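Local coordinates for putative uncharacterized protein TB39.8 (Mycobacterium tuberculosis, PDB 3PO8) that binds phosphothreonine-containing partners such as phosphorylated MviN and PknB through its FHA domain, and regulates cell growth and peptidoglycan synthesis, at residues 45-50 / 85-90; 56-61 / 72-77. All coordinates share one frame; numbering follows the deposited sequence.

Contact 1 of 2, residues 45-50 / 85-90; sequences RHLEIR and IRLGHS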
loop_
_atom_site.group_PDB
_atom_site.type_symbol
_atom_site.label_atom_id
_atom_site.label_comp_id
_atom_site.label_asym_id
_atom_site.label_seq_id
_atom_site.Cartn_x
_atom_site.Cartn_y
_atom_site.Cartn_z
ATOM N N ARG A 45 6.080 8.127 -6.959
ATOM C CA ARG A 45 4.928 7.231 -7.170
ATOM C C ARG A 45 5.494 5.823 -7.111
ATOM O O ARG A 45 6.152 5.366 -8.041
ATOM C CB ARG A 45 4.285 7.501 -8.524
ATOM C CG ARG A 45 3.785 8.924 -8.647
ATOM C CD ARG A 45 3.166 9.181 -10.029
ATOM N NE ARG A 45 1.774 8.754 -10.045
ATOM C CZ ARG A 45 0.967 8.780 -11.105
ATOM N NH1 ARG A 45 1.397 9.209 -12.291
ATOM N NH2 ARG A 45 -0.286 8.369 -10.976
ATOM N N HIS A 46 5.309 5.156 -5.978
ATOM C CA HIS A 46 6.047 3.938 -5.692
ATOM C C HIS A 46 5.291 2.675 -6.023
ATOM O O HIS A 46 5.839 1.752 -6.639
ATOM C CB HIS A 46 6.480 3.926 -4.236
ATOM C CG HIS A 46 7.487 2.870 -3.907
ATOM N ND1 HIS A 46 8.795 3.175 -3.611
ATOM C CD2 HIS A 46 7.365 1.531 -3.760
ATOM C CE1 HIS A 46 9.447 2.063 -3.332
ATOM N NE2 HIS A 46 8.603 1.045 -3.417
ATOM N N LEU A 47 4.047 2.595 -5.564
ATOM C CA LEU A 47 3.208 1.482 -5.897
ATOM C C LEU A 47 1.792 1.968 -6.010
ATOM O O LEU A 47 1.458 3.039 -5.517
ATOM C CB LEU A 47 3.346 0.328 -4.893
ATOM C CG LEU A 47 2.929 0.615 -3.457
ATOM C CD1 LEU A 47 1.423 0.400 -3.254
ATOM C CD2 LEU A 47 3.670 -0.277 -2.455
ATOM N N GLU A 48 0.968 1.176 -6.694
ATOM C CA GLU A 48 -0.451 1.406 -6.757
ATOM C C GLU A 48 -1.175 0.228 -6.182
ATOM O O GLU A 48 -0.728 -0.894 -6.311
ATOM C CB GLU A 48 -0.885 1.664 -8.199
ATOM C CG GLU A 48 -1.060 0.495 -9.091
ATOM C CD GLU A 48 -1.877 0.811 -10.368
ATOM O OE1 GLU A 48 -2.709 1.773 -10.401
ATOM O OE2 GLU A 48 -1.672 0.056 -11.333
ATOM N N ILE A 49 -2.296 0.487 -5.532
ATOM C CA ILE A 49 -3.209 -0.569 -5.130
ATOM C C ILE A 49 -4.520 -0.279 -5.826
ATOM O O ILE A 49 -5.099 0.793 -5.648
ATOM C CB ILE A 49 -3.409 -0.689 -3.629
ATOM C CG1 ILE A 49 -2.074 -1.023 -2.955
ATOM C CG2 ILE A 49 -4.407 -1.795 -3.328
ATOM C CD1 ILE A 49 -2.019 -0.916 -1.438
ATOM N N ARG A 50 -4.964 -1.236 -6.629
ATOM C CA ARG A 50 -6.206 -1.149 -7.377
ATOM C C ARG A 50 -7.291 -1.888 -6.628
ATOM O O ARG A 50 -7.117 -3.049 -6.325
ATOM C CB ARG A 50 -5.989 -1.723 -8.762
ATOM C CG ARG A 50 -4.926 -0.909 -9.516
ATOM C CD ARG A 50 -4.837 -1.210 -11.001
ATOM N NE ARG A 50 -4.671 -2.623 -11.274
ATOM C CZ ARG A 50 -3.511 -3.240 -11.500
ATOM N NH1 ARG A 50 -2.366 -2.589 -11.470
ATOM N NH2 ARG A 50 -3.505 -4.541 -11.741
ATOM N N ILE A 85 3.346 -4.815 3.684
ATOM C CA ILE A 85 4.054 -4.211 2.541
ATOM C C ILE A 85 5.277 -3.462 3.038
ATOM O O ILE A 85 5.168 -2.687 3.968
ATOM C CB ILE A 85 3.145 -3.227 1.779
ATOM C CG1 ILE A 85 1.843 -3.906 1.356
ATOM C CG2 ILE A 85 3.924 -2.647 0.583
ATOM C CD1 ILE A 85 0.765 -2.899 1.078
ATOM N N ARG A 86 6.435 -3.678 2.430
ATOM C CA ARG A 86 7.624 -2.915 2.777
ATOM C C ARG A 86 8.151 -2.160 1.590
ATOM O O ARG A 86 8.244 -2.688 0.489
ATOM C CB ARG A 86 8.698 -3.806 3.355
ATOM C CG ARG A 86 8.314 -4.303 4.715
ATOM C CD ARG A 86 9.330 -5.267 5.300
ATOM N NE ARG A 86 8.906 -5.680 6.637
ATOM C CZ ARG A 86 8.099 -6.704 6.926
ATOM N NH1 ARG A 86 7.617 -7.503 5.980
ATOM N NH2 ARG A 86 7.779 -6.944 8.206
ATOM N N LEU A 87 8.440 -0.900 1.833
ATOM C CA LEU A 87 8.942 -0.012 0.807
ATOM C C LEU A 87 9.764 1.026 1.499
ATOM O O LEU A 87 9.381 1.536 2.549
ATOM C CB LEU A 87 7.790 0.634 0.030
ATOM C CG LEU A 87 6.817 1.584 0.718
ATOM C CD1 LEU A 87 5.948 2.275 -0.340
ATOM C CD2 LEU A 87 5.918 0.902 1.756
ATOM N N GLY A 88 10.907 1.348 0.925
ATOM C CA GLY A 88 11.861 2.186 1.613
ATOM C C GLY A 88 12.165 1.646 2.993
ATOM O O GLY A 88 12.522 0.481 3.152
ATOM N N HIS A 89 12.011 2.511 3.989
ATOM C CA HIS A 89 12.203 2.186 5.378
ATOM C C HIS A 89 10.859 1.987 6.067
ATOM O O HIS A 89 10.786 1.890 7.297
ATOM C CB HIS A 89 12.971 3.335 6.061
ATOM C CG HIS A 89 14.174 3.808 5.294
ATOM N ND1 HIS A 89 15.437 3.298 5.503
ATOM C CD2 HIS A 89 14.302 4.731 4.311
ATOM C CE1 HIS A 89 16.291 3.893 4.688
ATOM N NE2 HIS A 89 15.626 4.767 3.954
ATOM N N SER A 90 9.791 1.909 5.276
ATOM C CA SER A 90 8.440 1.906 5.791
ATOM C C SER A 90 7.800 0.519 5.731
ATOM O O SER A 90 8.131 -0.305 4.863
ATOM C CB SER A 90 7.569 2.872 4.985
ATOM O OG SER A 90 8.021 4.211 5.079
#

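Contact 2 of 2, residues 56-61 / 72-77; sequences ALLADL and APVQEW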
loop_
_atom_site.group_PDB
_atom_site.type_symbol
_atom_site.label_atom_id
_atom_site.label_comp_id
_atom_site.label_asym_id
_atom_site.label_seq_id
_atom_site.Cartn_x
_atom_site.Cartn_y
_atom_site.Cartn_z
ATOM N N ALA A 56 -7.989 -6.433 -3.908
ATOM C CA ALA A 56 -6.977 -5.401 -3.897
ATOM C C ALA A 56 -5.744 -5.932 -4.577
ATOM O O ALA A 56 -5.127 -6.869 -4.091
ATOM C CB ALA A 56 -6.645 -5.012 -2.457
ATOM N N LEU A 57 -5.394 -5.335 -5.710
ATOM C CA LEU A 57 -4.212 -5.706 -6.480
ATOM C C LEU A 57 -3.143 -4.644 -6.330
ATOM O O LEU A 57 -3.332 -3.474 -6.706
ATOM C CB LEU A 57 -4.552 -5.866 -7.947
ATOM C CG LEU A 57 -5.591 -6.911 -8.263
ATOM C CD1 LEU A 57 -5.807 -6.888 -9.754
ATOM C CD2 LEU A 57 -5.143 -8.284 -7.816
ATOM N N LEU A 58 -2.008 -5.041 -5.800
ATOM C CA LEU A 58 -0.859 -4.166 -5.648
ATOM C C LEU A 58 0.076 -4.272 -6.846
ATOM O O LEU A 58 0.342 -5.350 -7.336
ATOM C CB LEU A 58 -0.119 -4.519 -4.351
ATOM C CG LEU A 58 1.157 -3.738 -4.041
ATOM C CD1 LEU A 58 1.294 -3.579 -2.515
ATOM C CD2 LEU A 58 2.393 -4.390 -4.658
ATOM N N ALA A 59 0.624 -3.164 -7.303
ATOM C CA ALA A 59 1.605 -3.157 -8.380
ATOM C C ALA A 59 2.728 -2.181 -8.063
ATOM O O ALA A 59 2.473 -1.001 -7.801
ATOM C CB ALA A 59 0.946 -2.781 -9.692
ATOM N N ASP A 60 3.974 -2.642 -8.088
ATOM C CA ASP A 60 5.115 -1.773 -7.989
ATOM C C ASP A 60 5.183 -0.941 -9.251
ATOM O O ASP A 60 5.015 -1.472 -10.337
ATOM C CB ASP A 60 6.389 -2.599 -7.842
ATOM C CG ASP A 60 7.615 -1.724 -7.712
ATOM O OD1 ASP A 60 8.237 -1.422 -8.752
ATOM O OD2 ASP A 60 7.933 -1.301 -6.578
ATOM N N LEU A 61 5.406 0.356 -9.115
ATOM C CA LEU A 61 5.416 1.273 -10.265
ATOM C C LEU A 61 6.829 1.560 -10.713
ATOM O O LEU A 61 7.235 2.721 -10.755
ATOM C CB LEU A 61 4.692 2.577 -9.914
ATOM C CG LEU A 61 3.211 2.443 -9.585
ATOM C CD1 LEU A 61 2.612 3.731 -9.085
ATOM C CD2 LEU A 61 2.461 1.942 -10.825
ATOM N N ALA A 72 8.619 -10.820 0.373
ATOM C CA ALA A 72 8.793 -11.386 -0.967
ATOM C C ALA A 72 8.830 -10.241 -1.967
ATOM O O ALA A 72 7.991 -9.368 -1.905
ATOM C CB ALA A 72 7.625 -12.288 -1.285
ATOM N N PRO A 73 9.785 -10.240 -2.903
ATOM C CA PRO A 73 9.783 -9.179 -3.899
ATOM C C PRO A 73 8.617 -9.319 -4.857
ATOM O O PRO A 73 8.347 -10.420 -5.314
ATOM C CB PRO A 73 11.097 -9.391 -4.633
ATOM C CG PRO A 73 11.429 -10.826 -4.412
ATOM C CD PRO A 73 10.954 -11.120 -3.053
ATOM N N VAL A 74 7.966 -8.206 -5.182
ATOM C CA VAL A 74 6.776 -8.221 -6.011
ATOM C C VAL A 74 6.838 -7.261 -7.190
ATOM O O VAL A 74 7.502 -6.214 -7.154
ATOM C CB VAL A 74 5.501 -7.950 -5.179
ATOM C CG1 VAL A 74 5.372 -8.974 -4.041
ATOM C CG2 VAL A 74 5.476 -6.550 -4.644
ATOM N N GLN A 75 6.173 -7.683 -8.263
ATOM C CA GLN A 75 5.738 -6.752 -9.297
ATOM C C GLN A 75 4.270 -6.525 -8.967
ATOM O O GLN A 75 3.957 -5.540 -8.285
ATOM C CB GLN A 75 5.965 -7.306 -10.704
ATOM C CG GLN A 75 5.509 -6.380 -11.785
ATOM C CD GLN A 75 6.070 -4.981 -11.644
ATOM O OE1 GLN A 75 7.287 -4.800 -11.558
ATOM N NE2 GLN A 75 5.186 -3.981 -11.616
ATOM N N GLU A 76 3.370 -7.412 -9.397
ATOM C CA GLU A 76 1.985 -7.398 -8.919
ATOM C C GLU A 76 1.693 -8.475 -7.886
ATOM O O GLU A 76 2.295 -9.530 -7.863
ATOM C CB GLU A 76 0.979 -7.465 -10.062
ATOM C CG GLU A 76 1.154 -6.331 -11.044
ATOM C CD GLU A 76 -0.127 -5.848 -11.730
ATOM O OE1 GLU A 76 -1.227 -6.401 -11.481
ATOM O OE2 GLU A 76 -0.012 -4.883 -12.528
ATOM N N TRP A 77 0.755 -8.197 -7.005
ATOM C CA TRP A 77 0.444 -9.068 -5.873
ATOM C C TRP A 77 -0.996 -8.884 -5.479
ATOM O O TRP A 77 -1.458 -7.756 -5.417
ATOM C CB TRP A 77 1.354 -8.707 -4.711
ATOM C CG TRP A 77 1.149 -9.488 -3.463
ATOM C CD1 TRP A 77 0.204 -9.278 -2.518
ATOM C CD2 TRP A 77 1.903 -10.619 -3.030
ATOM N NE1 TRP A 77 0.322 -10.197 -1.508
ATOM C CE2 TRP A 77 1.354 -11.042 -1.803
ATOM C CE3 TRP A 77 2.990 -11.318 -3.558
ATOM C CZ2 TRP A 77 1.880 -12.109 -1.088
ATOM C CZ3 TRP A 77 3.493 -12.382 -2.849
ATOM C CH2 TRP A 77 2.934 -12.765 -1.632
#

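Contact 1 of 2, residues 45-50 / 85-90
L87 lies over one face of the H46 imidazole, its CB 4.0 Å from the ring centroid and 29° off the ring normal, a CH-pi contact. The closest atoms are L87 CB and H46 NE2, 3.6 Å apart, while L87 CD1 lies over the same face, offset toward the CG-CD2 side, 3.8 Å from H46 CD2. With chi1 at 65°, CG of L87 lies between its backbone N and carbonyl carbon, and CD1 as well as CB meets the ring. Deeper along the strands the contact is purely aliphatic. L47 CD2 touches I85 CG2 at 3.9 Å and L87 CD1 at 4.0 Å, the two leucine side chains crossing at about a right angle, and the row closes with I49 CD1 against I85 CD1 at 4.2 Å.

No hydrogen bond joins the segments: the axes of strands 47-50 and 85-87 stay 11.0 Å apart and run 156° to each other, as opposed strands of the two sheets of the FHA beta-sandwich. A classic beta bulge, in which H46 and L47 both lie opposite I27 of strand 23-28, is consistent with these consecutive residues both turning their side chains toward strand 84-87. The imidazole is held from both nitrogens, ND1 by the backbone N of S43 and NE2 by the carbonyl of G66. On the opposing segment, D39 OD2 accepts bonds from H89 N and S90 OG.

H46 and S43 belong to the SxxH signature of FHA domains. With a carbonyl at NE2 and an N-H at ND1, the imidazole is consistent with a neutral ring protonated on NE2; its polar edge ties together loops of the kind that bear the phosphopeptide site in FHA domains, while its face rests on the hydrophobic core.

Contact 2 of 2, residues 56-61 / 72-77
Q75 reaches D60 by folding back on itself: CG stands anti to the backbone N (chi1 179°), and a bend at chi2 (52°) turns CD so that the amide can approach the neighbouring strand. Its NE2 then donates to D60 O at 2.8 Å, in the carbonyl plane and on a lone pair, although the bond is bent, with an N-H...O angle of 135°. In L58, CG is likewise anti to the backbone N, and CD2 meets V74 CG2 at 3.8 Å, the two side chains crossing at about a right angle.

Backbone pairing sets these groups in register. L58 and W77 form an antiparallel hydrogen-bonded pair, with L58 N to W77 O at 2.8 Å and W77 N to L58 O at 2.9 Å; L58 O also receives a CA-H...O contact from E76 CA at 3.1 Å. Beyond the non-hydrogen-bonded pair A59 and E76, D60 N donates to Q75 O at 2.9 Å. Thus D60 is tied to Q75 through both its N and its O, one bond to the main chain and one to the side-chain amide.

The two faces of the ladder differ. On that of A59, the E76 carboxylate lies over the small methyl group, OE2 being 3.7 Å from A59 CB, and its OE1 forms a salt bridge with R50. On that of L58, the leucine packs toward the sandwich interior, whereas the W77 indole swings out from the ladder and hydrogen-bonds through NE1 to D83.

The D60 carboxylate accepts bonds at OD2 from S63 and T67 hydroxyls. The buried acid is therefore met by polar groups of the following loop, while Q75, just before edge strand 76-78, extends the pairing with strand 56-60 past A59 and E76.

The contacts, whose centres lie 9 Å apart, share one sheet: strands 47-51 and 56-60 are neighbours in it. Probable backbone hydrogen bonds connect R50 N with L57 O and E48 O with A59 N, each at 2.8 Å, and L47 CB packs 3.3 Å from A59 O. Contact 2 carries this sheet on to its edge strand 76-78, whereas contact 1 joins it face to face with the other sheet. The two also converge on the loop after strand 56-60, where the D60 side chain touches H46 and both polar groups bind residues of that loop. In FHA domains, this loop and the SxxH segment border the phosphothreonine site, so both contacts probably contribute to its framework.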